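Local coordinates for protein glycosyl hydrolase, BNR repeat (Ralstonia eutropha, PDB 3B7F) that is of unconfirmed function but folds as a seven-bladed beta-propeller with BNR repeats and may act as a glycosyl hydrolase, at residues Pro64-Pro67 against Glu68-Leu71; Ser143-His146 against Gly147-Trp150. All coordinates share one frame; numbering follows the deposited sequence.

Contact 1. Residues Pro64-Pro67 against Glu68-Leu71; sequences PREP and ERML
E66 and R69 stand at the two ends of a tight turn and are joined by a backbone hydrogen bond and a salt bridge. The backbone bond runs from R69 N to E66 O over 2.8 Å and closes a type I beta turn from E66 to R69. P67 and E68 take the two corner positions, and the proline ring restrains the first of them to a phi that suits such a turn.

The charged pair reinforces the same closure. Each side chain sets CG beside its own backbone N (chi1 -53° in E66, -64° in R69) and runs on extended; the two chains lie alongside and point the same way. R69 NE reaches E66 OE1 at 3.0 Å in a hydrogen-bonded salt bridge. The carboxylate oxygen sits in the guanidinium plane, at its edge; the two flat groups are perpendicular, and the N-H comes to OE1 from above the carboxylate plane. A water extends the link: it donates to E66 OE1 at 2.9 Å and accepts a weak bond from R69 NH2.

In one of its two conformers, E68 bends at chi2 (-81°) and folds its carboxylate back, with OE1 3.7 Å from E66 CB. Its OE2 then lies 3.8 Å from E66 OE1, a possible approach of like charges.

The turn joins strand 56-62 to strand 70-75, neighbouring strands of one propeller blade. P67 O accepts a hydrogen bond from Q62 NE2, and R69 pairs through its backbone with D63. One residue further, the selenomethionine M70 packs on M24 and L26 of strand 24-29.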
ATOM      1  N   PRO A  64      -3.873  14.445  -1.210  1.00 29.99           N
ATOM      2  CA  PRO A  64      -4.735  14.974  -0.155  1.00 32.53           C
ATOM      3  C   PRO A  64      -4.480  16.469   0.108  1.00 34.17           C
ATOM      4  O   PRO A  64      -5.313  17.110   0.729  1.00 34.72           O
ATOM      5  CB  PRO A  64      -4.382  14.116   1.075  1.00 32.13           C
ATOM      6  CG  PRO A  64      -3.028  13.684   0.855  1.00 33.06           C
ATOM      7  CD  PRO A  64      -2.798  13.608  -0.645  1.00 32.33           C
ATOM      8  N   ARG A  65      -3.343  16.993  -0.359  1.00 33.54           N
ATOM      9  CA  ARG A  65      -3.049  18.414  -0.271  1.00 33.71           C
ATOM     10  C   ARG A  65      -3.916  19.218  -1.229  1.00 32.64           C
ATOM     11  O   ARG A  65      -4.258  20.339  -0.920  1.00 34.13           O
ATOM     12  CB  ARG A  65      -1.574  18.685  -0.579  1.00 33.30           C
ATOM     13  CG  ARG A  65      -0.607  18.027   0.429  1.00 33.05           C
ATOM     14  CD  ARG A  65       0.802  18.025  -0.096  1.00 30.86           C
ATOM     15  NE  ARG A  65       0.901  17.195  -1.281  1.00 31.34           N
ATOM     16  CZ  ARG A  65       2.013  16.941  -1.962  1.00 24.89           C
ATOM     17  NH1 ARG A  65       3.201  17.364  -1.560  1.00 35.70           N
ATOM     18  NH2 ARG A  65       1.925  16.183  -3.037  1.00 31.41           N
ATOM     19  N   GLU A  66      -4.228  18.645  -2.392  1.00 33.31           N
ATOM     20  CA  GLU A  66      -5.012  19.278  -3.463  1.00 34.09           C
ATOM     21  C   GLU A  66      -5.897  18.195  -4.079  1.00 32.78           C
ATOM     22  O   GLU A  66      -5.516  17.573  -5.064  1.00 33.00           O
ATOM     23  CB  GLU A  66      -4.090  19.884  -4.519  1.00 32.86           C
ATOM     24  CG  GLU A  66      -3.042  20.835  -3.964  1.00 35.97           C
ATOM     25  CD  GLU A  66      -2.175  21.466  -5.027  1.00 36.05           C
ATOM     26  OE1 GLU A  66      -2.764  21.941  -6.028  1.00 31.70           O
ATOM     27  OE2 GLU A  66      -0.924  21.507  -4.827  1.00 32.91           O
ATOM     28  N   PRO A  67      -7.092  17.951  -3.508  1.00 33.96           N
ATOM     29  CA  PRO A  67      -7.947  16.808  -3.934  1.00 33.42           C
ATOM     30  C   PRO A  67      -8.269  16.689  -5.424  1.00 33.11           C
ATOM     31  O   PRO A  67      -8.591  15.608  -5.878  1.00 32.60           O
ATOM     32  CB  PRO A  67      -9.238  17.035  -3.139  1.00 36.29           C
ATOM     33  CG  PRO A  67      -8.808  17.778  -1.955  1.00 36.05           C
ATOM     34  CD  PRO A  67      -7.750  18.722  -2.445  1.00 33.74           C
ATOM     35  N   GLU A  68      -8.229  17.801  -6.159  1.00 34.27           N
ATOM     36  CA  GLU A  68      -8.456  17.812  -7.594  0.50 32.95           C
ATOM     37  C   GLU A  68      -7.317  17.093  -8.370  1.00 32.40           C
ATOM     38  O   GLU A  68      -7.478  16.722  -9.515  1.00 33.63           O
ATOM     39  CB  GLU A  68      -8.702  19.269  -8.070  0.50 32.97           C
ATOM     40  CG  GLU A  68      -7.530  20.296  -8.028  0.50 36.13           C
ATOM     41  CD  GLU A  68      -7.194  20.973  -6.676  0.50 38.15           C
ATOM     42  OE1 GLU A  68      -7.616  20.532  -5.576  0.50 22.70           O
ATOM     43  OE2 GLU A  68      -6.458  21.982  -6.744  0.50 41.79           O
ATOM     44  N   ARG A  69      -6.163  16.892  -7.724  1.00 31.96           N
ATOM     45  CA  ARG A  69      -5.015  16.230  -8.338  1.00 31.07           C
ATOM     46  C   ARG A  69      -4.932  14.737  -8.002  1.00 30.41           C
ATOM     47  O   ARG A  69      -5.118  14.357  -6.834  1.00 30.08           O
ATOM     48  CB  ARG A  69      -3.724  16.931  -7.910  1.00 30.81           C
ATOM     49  CG  ARG A  69      -3.649  18.361  -8.403  1.00 31.14           C
ATOM     50  CD  ARG A  69      -2.306  18.987  -8.093  1.00 32.29           C
ATOM     51  NE  ARG A  69      -2.189  20.366  -8.573  1.00 33.22           N
ATOM     52  CZ  ARG A  69      -1.829  20.739  -9.809  1.00 38.84           C
ATOM     53  NH1 ARG A  69      -1.613  19.857 -10.794  1.00 32.92           N
ATOM     54  NH2 ARG A  69      -1.731  22.045 -10.079  1.00 36.09           N
HETATM   55  N   MSE A  70      -4.681  13.909  -9.034  1.00 29.54           N
HETATM   56  CA  MSE A  70      -4.505  12.470  -8.897  1.00 29.55           C
HETATM   57  C   MSE A  70      -3.415  11.962  -9.813  1.00 27.52           C
HETATM   58  O   MSE A  70      -3.232  12.495 -10.908  1.00 26.75           O
HETATM   59  CB  MSE A  70      -5.743  11.698  -9.293  1.00 31.92           C
HETATM   60  CG  MSE A  70      -7.016  12.056  -8.583  1.00 39.26           C
HETATM   61 SE   MSE A  70      -8.337  10.669  -9.010  0.75 30.47          SE
HETATM   62  CE  MSE A  70      -9.746  11.511  -8.023  1.00 28.04           C
ATOM     63  N   LEU A  71      -2.708  10.926  -9.343  1.00 26.41           N
ATOM     64  CA  LEU A  71      -1.672  10.223 -10.105  1.00 26.02           C
ATOM     65  C   LEU A  71      -2.073   8.768 -10.207  1.00 27.37           C
ATOM     66  O   LEU A  71      -2.724   8.242  -9.317  1.00 26.99           O
ATOM     67  CB  LEU A  71      -0.269  10.356  -9.506  1.00 26.74           C
ATOM     68  CG  LEU A  71       0.397  11.759  -9.543  1.00 28.26           C
ATOM     69  CD1 LEU A  71       1.857  11.655  -9.159  1.00 19.89           C
ATOM     70  CD2 LEU A  71       0.290  12.465 -10.902  1.00 24.78           C
TER
HETATM   71  O   HOH W   1      -1.402  24.079  -7.470  1.00 46.64           O

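Contact 2. Residues Ser143-His146 against Gly147-Trp150; sequences STDH and GASW. With EDO (1,2-ethanediol), chain Q.
S143 turns its side chain into the loop, where the hydroxyl meets backbone from the far arm and the CB lies on a tryptophan. With OG anti to the backbone N (chi1 -176°), the oxygen accepts a hydrogen bond from G147 N at 3.0 Å and approaches S149 O to 2.7 Å; a weaker bond from D145 N also ends on it. S143 CB sits almost exactly over the centre of the W150 six-membered ring, 3.6 Å from its centroid, in a CH-pi contact.

D145 grips S149 with both carboxylate oxygens. S149 N donates to the syn lone pair of OD1 at 3.0 Å in a nearly straight bond, whereas S149 OG gives its proton to OD2 at 2.7 Å from above the carboxylate plane. Two bonds to one residue hold the carboxylate in its rotation.

H146 and G147 form the corners of a type I' turn from D145 to A148, both with positive phi. As glycine, G147 accommodates a phi of 86° beside the carbonyl of H146. The turn's own bond, A148 N to D145 O, is weak. A bound ethanediol, probably from the crystallisation liquor, links T144 N to S149 O through O1.

The sequence STDHGASW and this geometry are those of the Asp box, the BNR repeat of sialidase-like beta-propellers, found here between the third and fourth strands of a blade.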
ATOM      1  N   SER A 143       9.206  13.461  -7.923  1.00 28.90           N
ATOM      2  CA  SER A 143       8.716  14.537  -8.769  1.00 29.00           C
ATOM      3  C   SER A 143       8.515  15.719  -7.857  1.00 30.62           C
ATOM      4  O   SER A 143       8.191  15.521  -6.695  1.00 31.07           O
ATOM      5  CB  SER A 143       7.377  14.184  -9.390  1.00 28.01           C
ATOM      6  OG  SER A 143       6.957  15.187 -10.280  1.00 23.88           O
ATOM      7  N   THR A 144       8.785  16.922  -8.363  1.00 32.65           N
ATOM      8  CA  THR A 144       8.482  18.180  -7.680  1.00 33.46           C
ATOM      9  C   THR A 144       7.471  19.031  -8.492  1.00 34.28           C
ATOM     10  O   THR A 144       7.139  20.146  -8.059  1.00 34.02           O
ATOM     11  CB  THR A 144       9.751  19.003  -7.422  1.00 33.89           C
ATOM     12  OG1 THR A 144      10.364  19.325  -8.674  1.00 31.36           O
ATOM     13  CG2 THR A 144      10.743  18.230  -6.522  1.00 32.28           C
ATOM     14  N   ASP A 145       6.969  18.497  -9.623  1.00 34.63           N
ATOM     15  CA  ASP A 145       6.020  19.186 -10.530  1.00 35.11           C
ATOM     16  C   ASP A 145       4.688  18.409 -10.742  1.00 35.36           C
ATOM     17  O   ASP A 145       4.194  18.299 -11.876  1.00 36.86           O
ATOM     18  CB  ASP A 145       6.704  19.497 -11.880  1.00 34.49           C
ATOM     19  CG  ASP A 145       7.099  18.251 -12.647  1.00 35.37           C
ATOM     20  OD1 ASP A 145       7.013  17.143 -12.080  1.00 33.98           O
ATOM     21  OD2 ASP A 145       7.487  18.366 -13.827  1.00 31.29           O
ATOM     22  N   HIS A 146       4.125  17.894  -9.641  1.00 34.06           N
ATOM     23  CA  HIS A 146       2.847  17.147  -9.617  1.00 33.51           C
ATOM     24  C   HIS A 146       2.848  15.844 -10.431  1.00 32.66           C
ATOM     25  O   HIS A 146       1.794  15.384 -10.889  1.00 35.75           O
ATOM     26  CB  HIS A 146       1.665  18.048 -10.049  1.00 33.44           C
ATOM     27  CG  HIS A 146       1.531  19.285  -9.227  1.00 30.43           C
ATOM     28  ND1 HIS A 146       0.912  19.291  -7.997  1.00 27.04           N
ATOM     29  CD2 HIS A 146       1.957  20.551  -9.444  1.00 30.69           C
ATOM     30  CE1 HIS A 146       0.951  20.513  -7.495  1.00 33.06           C
ATOM     31  NE2 HIS A 146       1.590  21.293  -8.348  1.00 26.93           N
ATOM     32  N   GLY A 147       4.022  15.245 -10.583  1.00 31.32           N
ATOM     33  CA  GLY A 147       4.165  14.002 -11.306  1.00 31.17           C
ATOM     34  C   GLY A 147       4.345  14.102 -12.794  1.00 28.95           C
ATOM     35  O   GLY A 147       4.217  13.093 -13.461  1.00 29.83           O
ATOM     36  N   ALA A 148       4.631  15.294 -13.328  1.00 30.69           N
ATOM     37  CA  ALA A 148       4.891  15.437 -14.764  1.00 30.05           C
ATOM     38  C   ALA A 148       6.245  14.828 -15.125  1.00 29.83           C
ATOM     39  O   ALA A 148       6.346  14.101 -16.117  1.00 30.62           O
ATOM     40  CB  ALA A 148       4.802  16.915 -15.208  1.00 29.55           C
ATOM     41  N   SER A 149       7.259  15.116 -14.303  1.00 29.77           N
ATOM     42  CA  SER A 149       8.631  14.651 -14.505  1.00 30.92           C
ATOM     43  C   SER A 149       9.152  14.035 -13.221  1.00 31.11           C
ATOM     44  O   SER A 149       8.833  14.496 -12.121  1.00 30.78           O
ATOM     45  CB  SER A 149       9.557  15.792 -14.963  1.00 30.13           C
ATOM     46  OG  SER A 149       9.635  16.811 -13.990  1.00 36.39           O
ATOM     47  N   TRP A 150       9.950  12.988 -13.383  1.00 32.14           N
ATOM     48  CA  TRP A 150      10.502  12.220 -12.293  1.00 33.17           C
ATOM     49  C   TRP A 150      12.000  12.087 -12.450  1.00 35.91           C
ATOM     50  O   TRP A 150      12.475  11.947 -13.576  1.00 37.36           O
ATOM     51  CB  TRP A 150       9.871  10.833 -12.307  1.00 31.85           C
ATOM     52  CG  TRP A 150       8.387  10.869 -12.028  1.00 30.76           C
ATOM     53  CD1 TRP A 150       7.375  11.062 -12.933  1.00 32.17           C
ATOM     54  CD2 TRP A 150       7.764  10.722 -10.757  1.00 25.89           C
ATOM     55  NE1 TRP A 150       6.170  11.048 -12.300  1.00 28.82           N
ATOM     56  CE2 TRP A 150       6.375  10.862 -10.959  1.00 27.28           C
ATOM     57  CE3 TRP A 150       8.247  10.526  -9.451  1.00 27.23           C
ATOM     58  CZ2 TRP A 150       5.463  10.773  -9.922  1.00 22.70           C
ATOM     59  CZ3 TRP A 150       7.354  10.466  -8.419  1.00 25.69           C
ATOM     60  CH2 TRP A 150       5.969  10.578  -8.659  1.00 31.66           C
TER
HETATM   61  C1  EDO Q 409      11.293  16.551 -11.433  1.00 59.59           C
HETATM   62  O1  EDO Q 409      10.012  16.948 -10.915  1.00 51.20           O
HETATM   63  C2  EDO Q 409      12.306  16.303 -10.330  1.00 61.32           C
HETATM   64  O2  EDO Q 409      12.263  17.365  -9.367  1.00 65.63           O

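How the contacts relate
Both contacts are local and follow in series, neither nesting within nor crossing the other. From the N terminus, contact 1 closes the turn between strands 56-62 and 70-75, the first two of one blade. The chain then completes that blade and enters the next through strands 116-122 and 131-136, where contact 2 closes the hairpin loop between strands 139-143 and 151-152. The two loops meet between adjacent blades, their centres about 13 Å apart: H146 packs against E66 and R69, with R69 CD 3.2 Å from H146 ND1, and L71 reaches W150. A148 and W150 also share backbone hydrogen bonds with R98, in the loop that follows strand 94-95 of the first of these blades.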